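Local coordinates for 3-hydroxyisobutyrate dehydrogenase family protein (Geobacter sulfurreducens, PDB 3PDU), which binds NADP+ and probably reduces succinic semialdehyde to gamma-hydroxybutyrate, as a member of the beta-hydroxyacid dehydrogenase family, at residues Ala35-Leu40 against Ala45-Ser50. Sequence-based numbering, arbitrary orientation.
Sequences AKCAPL and ARQASS
Leu40 and Ala45 join the two segments through their backbones: Ala45 N donates to Leu40 O over 2.9 Å, with an N-H...O angle of 159°. The bond ties helix 38-43 to the residue just before strand 46-47; strand 27-30, this helix and that strand form a beta-alpha-beta unit of the Rossmann-type domain. From this tether the segments draw apart, the CA atoms of Leu40 and Ala45 lying 5.5 Å from each other and those of Cys37 and Gln47 6.7 Å. The short strand is the outermost on its side of the sheet within the chain, and backbone hydrogen bonds join Arg46 to Val27 and Val29, and Ala48 to Val29, of strand 27-30.

Ala45 turns its methyl toward the helix, where CB rests against the same carbonyl, 3.3 Å from Leu40 O, and meets Leu40 CB at 4.2 Å. Around this buried pair, Leu40 also packs on Ala17 and Ala18 of helix 13-23, and Ala45 on Val21 of that helix and on Val29, so that helix 38-43 and the start of the edge strand both pack on helix 13-23. Further along, Cys37, which also touches Val29 and Leu9, lies beside the side chain of Gln47. With CG anti to the backbone N (chi1 -175°) and the chain extended beyond it, Gln47 runs alongside the cysteine, its CD 4.0 Å from Cys37 CB and its amide NE2 4.0 Å from Cys37 SG.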
loop_
_atom_site.group_PDB
_atom_site.type_symbol
_atom_site.label_atom_id
_atom_site.label_comp_id
_atom_site.label_asym_id
_atom_site.label_seq_id
_atom_site.Cartn_x
_atom_site.Cartn_y
_atom_site.Cartn_z
ATOM N N ALA A 35 29.097 3.273 30.259
ATOM C CA ALA A 35 30.031 2.230 29.835
ATOM C C ALA A 35 30.507 2.413 28.379
ATOM O O ALA A 35 31.601 1.994 28.016
ATOM C CB ALA A 35 29.406 0.850 30.021
ATOM N N LYS A 36 29.684 3.027 27.539
ATOM C CA LYS A 36 30.084 3.242 26.149
ATOM C C LYS A 36 31.230 4.248 26.006
ATOM O O LYS A 36 31.868 4.319 24.957
ATOM C CB LYS A 36 28.889 3.674 25.281
ATOM C CG LYS A 36 27.760 2.624 25.214
ATOM C CD LYS A 36 28.310 1.282 24.738
ATOM C CE LYS A 36 27.208 0.232 24.599
ATOM N NZ LYS A 36 26.305 0.530 23.451
ATOM N N CYS A 37 31.495 5.030 27.048
ATOM C CA CYS A 37 32.614 5.972 26.987
ATOM C C CYS A 37 33.969 5.270 27.101
ATOM O O CYS A 37 34.981 5.808 26.670
ATOM C CB CYS A 37 32.513 7.012 28.109
ATOM S SG CYS A 37 31.070 8.070 28.004
ATOM N N ALA A 38 33.991 4.087 27.708
ATOM C CA ALA A 38 35.258 3.450 28.088
ATOM C C ALA A 38 36.303 3.355 26.972
ATOM O O ALA A 38 37.436 3.774 27.160
ATOM C CB ALA A 38 35.024 2.070 28.719
ATOM N N PRO A 39 35.934 2.780 25.814
ATOM C CA PRO A 39 36.910 2.660 24.723
ATOM C C PRO A 39 37.404 4.028 24.244
ATOM O O PRO A 39 38.562 4.151 23.848
ATOM C CB PRO A 39 36.110 1.995 23.594
ATOM C CG PRO A 39 34.884 1.439 24.243
ATOM C CD PRO A 39 34.598 2.299 25.423
ATOM N N LEU A 40 36.537 5.034 24.261
ATOM C CA LEU A 40 36.953 6.381 23.844
ATOM C C LEU A 40 37.904 7.034 24.845
ATOM O O LEU A 40 38.879 7.680 24.460
ATOM C CB LEU A 40 35.727 7.250 23.562
ATOM C CG LEU A 40 35.285 6.602 22.240
ATOM C CD1 LEU A 40 33.860 6.131 22.220
ATOM C CD2 LEU A 40 35.654 7.447 21.027
ATOM N N ALA A 45 40.137 10.220 24.958
ATOM C CA ALA A 45 39.100 11.208 25.247
ATOM C C ALA A 45 38.946 11.418 26.760
ATOM O O ALA A 45 39.336 10.561 27.551
ATOM C CB ALA A 45 37.757 10.797 24.605
ATOM N N ARG A 46 38.387 12.560 27.159
ATOM C CA ARG A 46 37.991 12.773 28.557
ATOM C C ARG A 46 36.509 12.469 28.720
ATOM O O ARG A 46 35.716 12.811 27.857
ATOM C CB ARG A 46 38.201 14.230 28.961
ATOM C CG ARG A 46 39.613 14.604 29.374
ATOM C CD ARG A 46 39.624 16.027 29.921
ATOM N NE ARG A 46 38.306 16.414 30.423
ATOM C CZ ARG A 46 37.878 16.205 31.666
ATOM N NH1 ARG A 46 38.666 15.610 32.554
ATOM N NH2 ARG A 46 36.659 16.592 32.023
ATOM N N GLN A 47 36.126 11.848 29.834
ATOM C CA GLN A 47 34.712 11.575 30.081
ATOM C C GLN A 47 34.084 12.719 30.869
ATOM O O GLN A 47 34.686 13.220 31.814
ATOM C CB GLN A 47 34.538 10.266 30.856
ATOM C CG GLN A 47 33.079 9.849 31.041
ATOM C CD GLN A 47 32.956 8.530 31.759
ATOM O OE1 GLN A 47 33.965 7.908 32.111
ATOM N NE2 GLN A 47 31.723 8.091 31.991
ATOM N N ALA A 48 32.874 13.120 30.484
ATOM C CA ALA A 48 32.121 14.136 31.231
ATOM C C ALA A 48 30.847 13.547 31.821
ATOM O O ALA A 48 30.393 12.493 31.395
ATOM C CB ALA A 48 31.786 15.329 30.330
ATOM N N SER A 49 30.261 14.247 32.789
ATOM C CA SER A 49 29.094 13.738 33.512
ATOM C C SER A 49 27.740 14.127 32.924
ATOM O O SER A 49 26.730 13.532 33.283
ATOM C CB SER A 49 29.150 14.185 34.980
ATOM O OG SER A 49 30.269 13.608 35.631
ATOM N N SER A 50 27.705 15.121 32.034
ATOM C CA SER A 50 26.447 15.533 31.416
ATOM C C SER A 50 26.662 16.326 30.134
ATOM O O SER A 50 27.759 16.844 29.878
ATOM C CB SER A 50 25.630 16.390 32.389
ATOM O OG SER A 50 26.290 17.626 32.603
#